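Local coordinates for shikimate dehydrogenase (NADP(+)) (Thermus thermophilus, PDB 2D5C), which catalyses the reversible NADPH-linked reduction of 3-dehydroshikimate to shikimate, the fourth step of chorismate biosynthesis on the way to the aromatic amino acids, at residues M1-A5 with F240-T244; L47-R51 with A69-W73; L166-R170 with L191-P197; F196-A202 with K221-Q226. All blocks are in the same frame, centred on the assembly; numbering follows the deposited sequence.

Contact 1: M1-A5 with F240-T244. With SO4 (sulfate ion), chain F.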
# COMPACT_ATOMS: atom_id res chain seq x y z
N MET A 1 14.75 -6.02 -4.69
CA MET A 1 13.70 -7.07 -4.58
C MET A 1 12.81 -6.90 -3.35
O MET A 1 13.13 -6.15 -2.43
CB MET A 1 14.35 -8.46 -4.58
CG MET A 1 15.58 -8.59 -3.70
SD MET A 1 16.24 -10.28 -3.67
CE MET A 1 17.01 -10.38 -5.30
N LEU A 2 11.70 -7.62 -3.35
CA LEU A 2 10.72 -7.57 -2.27
C LEU A 2 11.25 -8.15 -0.96
O LEU A 2 11.70 -9.29 -0.92
CB LEU A 2 9.47 -8.33 -2.72
CG LEU A 2 8.78 -7.71 -3.94
CD1 LEU A 2 7.85 -8.72 -4.61
CD2 LEU A 2 8.00 -6.48 -3.50
N ARG A 3 11.18 -7.36 0.11
CA ARG A 3 11.64 -7.79 1.42
C ARG A 3 10.44 -7.91 2.35
O ARG A 3 9.81 -6.90 2.68
CB ARG A 3 12.65 -6.80 2.01
CG ARG A 3 13.94 -6.65 1.22
CD ARG A 3 14.55 -8.00 0.92
NE ARG A 3 15.76 -7.90 0.10
CZ ARG A 3 16.25 -8.90 -0.63
NH1 ARG A 3 15.63 -10.07 -0.64
NH2 ARG A 3 17.35 -8.72 -1.34
N PHE A 4 10.13 -9.14 2.75
CA PHE A 4 9.01 -9.41 3.64
C PHE A 4 9.47 -10.11 4.91
O PHE A 4 10.62 -10.56 5.00
CB PHE A 4 7.98 -10.30 2.94
CG PHE A 4 7.40 -9.70 1.70
CD1 PHE A 4 7.51 -10.35 0.47
CD2 PHE A 4 6.71 -8.49 1.76
CE1 PHE A 4 6.95 -9.81 -0.68
CE2 PHE A 4 6.14 -7.94 0.61
CZ PHE A 4 6.25 -8.61 -0.62
N ALA A 5 8.58 -10.20 5.89
CA ALA A 5 8.92 -10.87 7.14
C ALA A 5 7.69 -11.11 8.00
O ALA A 5 6.66 -10.45 7.82
CB ALA A 5 9.94 -10.04 7.93
N PHE A 240 -0.14 -11.21 0.43
CA PHE A 240 0.78 -11.02 -0.68
C PHE A 240 0.16 -10.12 -1.76
O PHE A 240 0.85 -9.29 -2.36
CB PHE A 240 1.17 -12.37 -1.29
CG PHE A 240 2.41 -12.31 -2.13
CD1 PHE A 240 3.64 -12.67 -1.60
CD2 PHE A 240 2.34 -11.87 -3.45
CE1 PHE A 240 4.81 -12.58 -2.38
CE2 PHE A 240 3.48 -11.78 -4.24
CZ PHE A 240 4.72 -12.14 -3.70
N ARG A 241 -1.14 -10.29 -2.01
CA ARG A 241 -1.80 -9.47 -3.00
C ARG A 241 -1.87 -8.04 -2.48
O ARG A 241 -1.74 -7.10 -3.25
CB ARG A 241 -3.21 -9.99 -3.32
CG ARG A 241 -3.88 -9.24 -4.46
CD ARG A 241 -5.24 -9.82 -4.78
NE ARG A 241 -6.14 -9.76 -3.63
CZ ARG A 241 -7.34 -10.33 -3.58
NH1 ARG A 241 -7.79 -11.02 -4.63
NH2 ARG A 241 -8.08 -10.21 -2.49
N LEU A 242 -2.09 -7.86 -1.17
CA LEU A 242 -2.12 -6.50 -0.64
C LEU A 242 -0.78 -5.82 -0.89
O LEU A 242 -0.72 -4.66 -1.29
CB LEU A 242 -2.39 -6.48 0.87
CG LEU A 242 -3.76 -6.91 1.37
CD1 LEU A 242 -3.81 -6.76 2.88
CD2 LEU A 242 -4.84 -6.07 0.73
N TRP A 243 0.31 -6.56 -0.66
CA TRP A 243 1.64 -6.01 -0.84
C TRP A 243 2.06 -5.74 -2.29
O TRP A 243 2.74 -4.76 -2.56
CB TRP A 243 2.70 -6.93 -0.24
CG TRP A 243 2.59 -7.14 1.23
CD1 TRP A 243 2.18 -6.22 2.17
CD2 TRP A 243 2.90 -8.34 1.94
NE1 TRP A 243 2.22 -6.79 3.43
CE2 TRP A 243 2.66 -8.09 3.31
CE3 TRP A 243 3.37 -9.61 1.55
CZ2 TRP A 243 2.87 -9.06 4.30
CZ3 TRP A 243 3.58 -10.58 2.54
CH2 TRP A 243 3.32 -10.29 3.90
N THR A 244 1.65 -6.60 -3.22
CA THR A 244 2.09 -6.48 -4.61
C THR A 244 1.04 -6.26 -5.70
O THR A 244 1.38 -5.84 -6.80
CB THR A 244 2.83 -7.75 -5.05
OG1 THR A 244 1.89 -8.84 -5.07
CG2 THR A 244 3.95 -8.08 -4.08
S SO4 F . -6.88 -6.25 -2.63
O1 SO4 F . -5.55 -7.06 -2.17
O2 SO4 F . -6.48 -4.86 -2.62
O3 SO4 F . -7.28 -6.67 -3.80
O4 SO4 F . -7.80 -6.49 -1.54

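Contact 2: L47-R51 with A69-W73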
# COMPACT_ATOMS: atom_id res chain seq x y z
N LEU A 47 8.92 -1.78 14.19
CA LEU A 47 8.11 -1.16 13.13
C LEU A 47 8.87 0.01 12.51
O LEU A 47 8.67 0.34 11.34
CB LEU A 47 6.76 -0.69 13.69
CG LEU A 47 5.81 -1.79 14.18
CD1 LEU A 47 4.57 -1.14 14.77
CD2 LEU A 47 5.42 -2.73 13.04
N LYS A 48 9.74 0.64 13.30
CA LYS A 48 10.54 1.75 12.79
C LYS A 48 11.44 1.22 11.69
O LYS A 48 11.63 1.87 10.66
CB LYS A 48 11.41 2.35 13.90
CG LYS A 48 10.84 3.59 14.57
CD LYS A 48 11.66 4.83 14.22
CE LYS A 48 13.08 4.74 14.76
NZ LYS A 48 13.91 5.91 14.40
N GLU A 49 11.98 0.03 11.91
CA GLU A 49 12.85 -0.60 10.93
C GLU A 49 12.05 -1.01 9.71
O GLU A 49 12.51 -0.87 8.58
CB GLU A 49 13.53 -1.82 11.54
CG GLU A 49 14.52 -1.47 12.63
CD GLU A 49 14.87 -2.68 13.49
OE1 GLU A 49 13.96 -3.23 14.14
OE2 GLU A 49 16.05 -3.07 13.50
N VAL A 50 10.84 -1.52 9.95
CA VAL A 50 9.96 -1.94 8.86
C VAL A 50 9.72 -0.79 7.91
O VAL A 50 9.68 -0.97 6.69
CB VAL A 50 8.61 -2.45 9.41
CG1 VAL A 50 7.64 -2.72 8.25
CG2 VAL A 50 8.81 -3.72 10.20
N ARG A 51 9.58 0.41 8.46
CA ARG A 51 9.35 1.59 7.65
C ARG A 51 10.46 1.85 6.64
O ARG A 51 10.22 2.40 5.57
CB ARG A 51 9.19 2.83 8.54
CG ARG A 51 7.96 2.82 9.42
CD ARG A 51 7.97 3.99 10.38
NE ARG A 51 6.80 4.00 11.24
CZ ARG A 51 5.63 4.54 10.91
NH1 ARG A 51 5.47 5.13 9.73
NH2 ARG A 51 4.62 4.49 11.77
N ALA A 69 -1.67 0.94 17.42
CA ALA A 69 -1.27 2.25 17.91
C ALA A 69 -0.02 2.81 17.24
O ALA A 69 0.24 4.02 17.30
CB ALA A 69 -1.07 2.20 19.42
N HIS A 70 0.77 1.95 16.59
CA HIS A 70 1.99 2.40 15.94
C HIS A 70 1.89 2.47 14.42
O HIS A 70 2.91 2.55 13.74
CB HIS A 70 3.17 1.50 16.31
CG HIS A 70 3.42 1.40 17.78
ND1 HIS A 70 3.02 0.32 18.54
CD2 HIS A 70 4.00 2.27 18.64
CE1 HIS A 70 3.35 0.52 19.80
NE2 HIS A 70 3.95 1.70 19.89
N LEU A 71 0.66 2.43 13.90
CA LEU A 71 0.48 2.48 12.45
C LEU A 71 -0.10 3.82 12.02
O LEU A 71 -0.74 4.51 12.82
CB LEU A 71 -0.44 1.33 12.01
CG LEU A 71 0.02 -0.05 12.49
CD1 LEU A 71 -0.95 -1.10 11.98
CD2 LEU A 71 1.44 -0.34 11.99
N ASP A 72 0.12 4.19 10.77
CA ASP A 72 -0.40 5.46 10.27
C ASP A 72 -1.86 5.38 9.86
O ASP A 72 -2.56 6.38 9.84
CB ASP A 72 0.40 5.93 9.05
CG ASP A 72 1.85 6.21 9.37
OD1 ASP A 72 2.67 5.29 9.22
OD2 ASP A 72 2.16 7.35 9.78
N TRP A 73 -2.32 4.17 9.54
CA TRP A 73 -3.70 3.96 9.10
C TRP A 73 -4.05 2.51 9.37
O TRP A 73 -3.20 1.64 9.19
CB TRP A 73 -3.79 4.24 7.60
CG TRP A 73 -5.16 4.06 6.96
CD1 TRP A 73 -6.11 5.03 6.79
CD2 TRP A 73 -5.69 2.86 6.37
NE1 TRP A 73 -7.20 4.51 6.13
CE2 TRP A 73 -6.97 3.18 5.86
CE3 TRP A 73 -5.21 1.56 6.23
CZ2 TRP A 73 -7.77 2.24 5.21
CZ3 TRP A 73 -6.01 0.61 5.59
CH2 TRP A 73 -7.28 0.96 5.08
O HOH W 1 6.05 3.17 13.86

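Contact 3: L166-R170 with L191-P197. With SO4 (sulfate ion), chain C.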
# COMPACT_ATOMS: atom_id res chain seq x y z
N LEU A 166 -19.88 -22.51 27.70
CA LEU A 166 -19.28 -23.56 26.88
C LEU A 166 -20.15 -24.76 26.48
O LEU A 166 -19.95 -25.31 25.39
CB LEU A 166 -18.01 -24.06 27.55
CG LEU A 166 -17.10 -24.95 26.69
CD1 LEU A 166 -16.59 -24.16 25.49
CD2 LEU A 166 -15.93 -25.43 27.54
N GLU A 167 -21.10 -25.15 27.32
CA GLU A 167 -21.93 -26.31 26.99
C GLU A 167 -22.84 -26.12 25.79
O GLU A 167 -23.38 -27.09 25.25
CB GLU A 167 -22.75 -26.77 28.21
CG GLU A 167 -23.93 -25.90 28.60
CD GLU A 167 -23.61 -24.90 29.70
OE1 GLU A 167 -24.56 -24.32 30.26
OE2 GLU A 167 -22.41 -24.68 30.00
N LYS A 168 -23.00 -24.88 25.34
CA LYS A 168 -23.83 -24.61 24.18
C LYS A 168 -23.14 -25.15 22.93
O LYS A 168 -23.73 -25.16 21.84
CB LYS A 168 -24.07 -23.11 24.03
CG LYS A 168 -25.11 -22.57 25.00
CD LYS A 168 -26.51 -22.99 24.59
CE LYS A 168 -26.90 -22.35 23.27
NZ LYS A 168 -28.32 -22.64 22.90
N ALA A 169 -21.89 -25.59 23.07
CA ALA A 169 -21.16 -26.13 21.92
C ALA A 169 -21.90 -27.34 21.35
O ALA A 169 -21.77 -27.67 20.18
CB ALA A 169 -19.73 -26.54 22.34
N ARG A 170 -22.69 -28.01 22.19
CA ARG A 170 -23.44 -29.19 21.74
C ARG A 170 -24.52 -28.82 20.75
O ARG A 170 -25.01 -29.68 20.01
CB ARG A 170 -24.06 -29.91 22.94
CG ARG A 170 -23.04 -30.57 23.86
CD ARG A 170 -23.68 -31.11 25.14
NE ARG A 170 -24.47 -30.10 25.84
CZ ARG A 170 -24.83 -30.18 27.12
NH1 ARG A 170 -24.47 -31.23 27.85
NH2 ARG A 170 -25.57 -29.22 27.66
N LEU A 191 -12.18 -28.09 24.49
CA LEU A 191 -13.53 -28.58 24.74
C LEU A 191 -13.60 -30.04 25.19
O LEU A 191 -13.03 -30.90 24.54
CB LEU A 191 -14.34 -28.40 23.44
CG LEU A 191 -15.85 -28.51 23.44
CD1 LEU A 191 -16.45 -27.26 24.05
CD2 LEU A 191 -16.35 -28.67 22.02
N PRO A 192 -14.27 -30.33 26.31
CA PRO A 192 -14.40 -31.71 26.79
C PRO A 192 -15.13 -32.47 25.67
O PRO A 192 -16.04 -31.93 25.07
CB PRO A 192 -15.30 -31.58 28.02
CG PRO A 192 -15.01 -30.20 28.51
CD PRO A 192 -14.93 -29.39 27.24
N ALA A 193 -14.72 -33.71 25.40
CA ALA A 193 -15.33 -34.53 24.34
C ALA A 193 -16.86 -34.57 24.35
O ALA A 193 -17.50 -34.53 23.29
CB ALA A 193 -14.77 -35.95 24.40
N GLU A 194 -17.45 -34.65 25.54
CA GLU A 194 -18.91 -34.71 25.67
C GLU A 194 -19.64 -33.41 25.32
O GLU A 194 -20.88 -33.39 25.29
CB GLU A 194 -19.30 -35.13 27.09
CG GLU A 194 -18.79 -34.22 28.21
CD GLU A 194 -19.44 -34.52 29.56
OE1 GLU A 194 -19.90 -35.67 29.76
OE2 GLU A 194 -19.49 -33.61 30.42
N LEU A 195 -18.90 -32.33 25.06
CA LEU A 195 -19.55 -31.06 24.71
C LEU A 195 -19.59 -30.82 23.20
O LEU A 195 -20.15 -29.82 22.73
CB LEU A 195 -18.87 -29.88 25.42
CG LEU A 195 -19.01 -29.88 26.95
CD1 LEU A 195 -18.48 -28.56 27.51
CD2 LEU A 195 -20.46 -30.08 27.35
N PHE A 196 -18.99 -31.73 22.44
CA PHE A 196 -19.02 -31.60 20.98
C PHE A 196 -20.42 -31.91 20.45
O PHE A 196 -21.15 -32.71 21.05
CB PHE A 196 -18.06 -32.60 20.30
CG PHE A 196 -16.60 -32.18 20.32
CD1 PHE A 196 -15.85 -32.28 21.49
CD2 PHE A 196 -15.99 -31.70 19.17
CE1 PHE A 196 -14.50 -31.91 21.50
CE2 PHE A 196 -14.64 -31.32 19.17
CZ PHE A 196 -13.89 -31.43 20.33
N PRO A 197 -20.82 -31.27 19.34
CA PRO A 197 -22.15 -31.54 18.77
C PRO A 197 -22.06 -32.90 18.06
O PRO A 197 -20.97 -33.31 17.67
CB PRO A 197 -22.34 -30.39 17.80
CG PRO A 197 -20.93 -30.20 17.25
CD PRO A 197 -20.13 -30.22 18.57
S SO4 C . -12.15 -34.72 28.26
O1 SO4 C . -12.81 -34.99 26.80
O2 SO4 C . -13.26 -34.41 29.13
O3 SO4 C . -11.47 -35.77 28.65
O4 SO4 C . -11.37 -33.52 28.05

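Contact 4: F196-A202 with K221-Q226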
# COMPACT_ATOMS: atom_id res chain seq x y z
N PHE A 196 -18.99 -31.73 22.44
CA PHE A 196 -19.02 -31.60 20.98
C PHE A 196 -20.42 -31.91 20.45
O PHE A 196 -21.15 -32.71 21.05
CB PHE A 196 -18.06 -32.60 20.30
CG PHE A 196 -16.60 -32.18 20.32
CD1 PHE A 196 -15.85 -32.28 21.49
CD2 PHE A 196 -15.99 -31.70 19.17
CE1 PHE A 196 -14.50 -31.91 21.50
CE2 PHE A 196 -14.64 -31.32 19.17
CZ PHE A 196 -13.89 -31.43 20.33
N PRO A 197 -20.82 -31.27 19.34
CA PRO A 197 -22.15 -31.54 18.77
C PRO A 197 -22.06 -32.90 18.06
O PRO A 197 -20.97 -33.31 17.67
CB PRO A 197 -22.34 -30.39 17.80
CG PRO A 197 -20.93 -30.20 17.25
CD PRO A 197 -20.13 -30.22 18.57
N GLU A 198 -23.19 -33.61 17.90
CA GLU A 198 -23.16 -34.93 17.24
C GLU A 198 -23.20 -34.78 15.71
O GLU A 198 -23.10 -35.77 14.97
CB GLU A 198 -24.33 -35.82 17.71
CG GLU A 198 -24.41 -36.16 19.21
CD GLU A 198 -23.37 -37.16 19.71
OE1 GLU A 198 -23.00 -38.10 18.97
OE2 GLU A 198 -22.96 -36.98 20.87
N GLU A 199 -23.35 -33.55 15.23
CA GLU A 199 -23.36 -33.28 13.79
C GLU A 199 -22.90 -31.86 13.47
O GLU A 199 -23.11 -30.94 14.25
CB GLU A 199 -24.75 -33.51 13.20
CG GLU A 199 -25.73 -32.37 13.48
CD GLU A 199 -26.96 -32.43 12.58
OE1 GLU A 199 -27.93 -33.14 12.93
OE2 GLU A 199 -26.96 -31.77 11.52
N GLY A 200 -22.28 -31.70 12.30
CA GLY A 200 -21.81 -30.40 11.89
C GLY A 200 -20.36 -30.42 11.42
O GLY A 200 -19.90 -31.42 10.87
N ALA A 201 -19.65 -29.31 11.64
CA ALA A 201 -18.25 -29.19 11.23
C ALA A 201 -17.38 -28.51 12.29
O ALA A 201 -17.89 -27.79 13.17
CB ALA A 201 -18.17 -28.42 9.90
N ALA A 202 -16.07 -28.74 12.21
CA ALA A 202 -15.13 -28.14 13.15
C ALA A 202 -13.87 -27.70 12.42
O ALA A 202 -13.40 -28.37 11.49
CB ALA A 202 -14.76 -29.13 14.26
N LYS A 221 -16.15 -37.85 16.34
CA LYS A 221 -17.50 -37.54 16.78
C LYS A 221 -18.51 -37.52 15.64
O LYS A 221 -19.71 -37.46 15.86
CB LYS A 221 -17.53 -36.17 17.47
CG LYS A 221 -18.80 -35.87 18.24
CD LYS A 221 -18.86 -36.68 19.53
CE LYS A 221 -17.67 -36.34 20.42
NZ LYS A 221 -17.59 -37.22 21.62
N GLY A 222 -18.01 -37.55 14.41
CA GLY A 222 -18.90 -37.52 13.27
C GLY A 222 -19.09 -36.12 12.72
O GLY A 222 -20.16 -35.80 12.21
N LEU A 223 -18.07 -35.27 12.86
CA LEU A 223 -18.12 -33.91 12.34
C LEU A 223 -17.18 -33.78 11.16
O LEU A 223 -16.15 -34.45 11.09
CB LEU A 223 -17.70 -32.88 13.41
CG LEU A 223 -18.44 -32.88 14.75
CD1 LEU A 223 -17.93 -31.70 15.57
CD2 LEU A 223 -19.93 -32.79 14.56
N LYS A 224 -17.52 -32.90 10.22
CA LYS A 224 -16.67 -32.66 9.07
C LYS A 224 -15.57 -31.74 9.62
O LYS A 224 -15.86 -30.86 10.43
CB LYS A 224 -17.46 -31.93 7.97
CG LYS A 224 -16.72 -31.84 6.64
CD LYS A 224 -17.56 -31.10 5.60
CE LYS A 224 -16.84 -31.03 4.26
NZ LYS A 224 -16.56 -32.38 3.71
N VAL A 225 -14.32 -31.94 9.22
CA VAL A 225 -13.24 -31.11 9.78
C VAL A 225 -12.29 -30.47 8.78
O VAL A 225 -12.16 -30.92 7.64
CB VAL A 225 -12.35 -31.92 10.78
CG1 VAL A 225 -13.19 -32.44 11.94
CG2 VAL A 225 -11.64 -33.06 10.06
N GLN A 226 -11.63 -29.42 9.23
CA GLN A 226 -10.63 -28.73 8.42
C GLN A 226 -9.49 -28.29 9.33
O GLN A 226 -9.72 -27.76 10.41
CB GLN A 226 -11.21 -27.50 7.73
CG GLN A 226 -10.20 -26.83 6.81
CD GLN A 226 -10.77 -25.65 6.06
OE1 GLN A 226 -11.16 -24.64 6.66
NE2 GLN A 226 -10.84 -25.76 4.74
O HOH W 2 -22.57 -37.20 12.98
O HOH W 3 -22.05 -38.67 14.56

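Contact 1: M1-A5 with F240-T244
The last turn of helix 229-244 packs against the N-terminal strand of the substrate-binding domain, the axes of the two short segments 11.3 Å apart and running at 144°. Phe240 opens the turn. Its ring meets that of Phe4 obliquely, with centroids 5.7 Å apart and planes at 58°, while residues of helix 16-26, among them His20 and Leu24, pack around it. Arg241 and Leu242 make no contact with the strand; Arg241 NE donates a hydrogen bond of 3.1 Å to O1 of a sulfate ion that is also held by Glu91 N of the second subunit. Trp243 makes the central contact: its six-membered ring lies in an offset stack with the Phe4 ring, centroids 4.4 Å apart and planes at 21°, and its NE1 is hydrogen-bonded to Val87 O in strand 86-90 of the same sheet. Thr244, last in the turn, places CG2 4.0 Å from Leu2 CD1 and near the edge of the Phe4 ring; Thr244 OG1 bonds back to Phe240 O at 2.9 Å. The chemistry is thus apolar and aromatic, a buried cluster of Phe4, Phe240 and Trp243 that fastens helix 229-244 to strand 2-8, with the Trp243 side chain about 7 Å from bound shikimate.

Contact 2: L47-R51 with A69-W73
Helix 43-53 supplies one segment and the irregular chain leading into strand 73-74 the other. The backbones stay well apart: the closest CA atoms, those of Leu47 and His70, are separated by 7.6 Å, so side chains must span the gap. Within the helix, Arg51 N bonds to Leu47 O at 3.0 Å, which sets Leu47 and Arg51 one turn apart, both with CA-to-CB bonds directed toward the loop. Leu47 supplies the apolar part, with CD1 3.4 Å from His70 CB and 4.3 Å from Leu71 CD2; Leu94 of strand 93-97 touches both leucines. Arg51 supplies the polar part. Its extended side chain carries the guanidinium to Asp72, where NH1 and OD1 form a salt bridge of 2.9 Å, and Arg51 NH2 adds a weak hydrogen bond of 3.3 Å to the same OD1. A second weak bond, also 3.3 Å, joins Arg51 NH2 to His70 O. One water bridges the segments as well, accepting from Arg51 NE at 2.8 Å and donating to His70 O at 3.2 Å. Both charged groups have further partners: Arg51 NH1 bonds to Gly92 O, and Asp72 OD1 receives Leu94 N. The contact therefore combines a small apolar patch with one salt bridge in a partly exposed polar network, through which the arginine ties its helix to the loop and to the nearby hairpin 86-97 within the substrate-binding domain.

Contact 3: L166-R170 with L191-P197
Leu195, with chi1 m and chi2 t, inserts between the side chains of segment 166-170: its CD1 lies 4.0 Å from Leu166 CG, and its CD2 is 4.1 Å from Glu167 CB and sits over one face of the Arg170 guanidinium. Leu166 and Leu191 share the t,p rotamer, and their CD1 atoms meet at 3.4 Å. Ala169 CB packs beside Leu191, 3.8 Å from Leu191 CD1, and lies 3.3 Å from Leu195 O. These two short 3-10 segments belong to connections of the Rossmann-type NADP-binding domain, one entering and the other leaving strand 174-177, and they pack together at one end of its parallel sheet. Arg170 bends at chi3 (m), so that its NE returns to Glu167 O in a weak 3.3 Å hydrogen bond while its CD passes 3.6 Å from Glu194 O. Pro197 places CD 3.4 Å from Ala169 O and CB 3.5 Å from Arg170 O, where the backbones come closest, CA atoms of Arg170 and Pro197 being 4.0 Å apart.

Contact 4: F196-A202 with K221-Q226
Parallel strand pairing joins 201-204 to 224-226, the edge strand of the Rossmann-type sheet, within a beta-alpha-beta unit whose crossover helix is 213-220. Three backbone hydrogen bonds set the register: Lys224 N to Gly200 O at 2.9 Å, Ala202 N to Lys224 O at 2.8 Å and Gln226 N to Ala202 O at 3.1 Å. Ala201 and Lys224 share one face of the sheet; Ala202 and Val225 share the other, where Ala218 of the crossover helix covers both. Leu223 fills the space beside the incoming loop, its CD1 3.8 Å from Pro197 CG, 4.1 Å from Phe196 CD2 and 4.3 Å from Ala202 CB. Gly222, with positive phi, ends helix 213-220 in a Schellman motif and turns the chain into this pairing. At the sheet's end the backbones separate and water enters: one molecule donates to Glu198 O at 2.5 Å and Gly222 O at 2.9 Å, and a second to Glu198 O at 3.1 Å and Lys221 O at 2.9 Å.

In the fold
Contacts 1 and 2 belong to the substrate-binding half and both touch the second subunit; contacts 3 and 4 lie on the opposite side of the chain's centre, in the NADP-binding half, with centres about 41 Å and 37 Å from that of contact 1. Contact 1 is fully buried and aromatic, whereas contact 2, about 16 Å away between centres, is a surface contact that adds a salt bridge to a small apolar patch. Contacts 3 and 4 are partly buried neighbours, sharing Phe196 and Pro197: contact 3 joins loops mainly by apolar packing, contact 4 strands through backbone hydrogen bonds. Along the chain, contact 1 encloses all the others, bringing helix 229-244 back to the first strand.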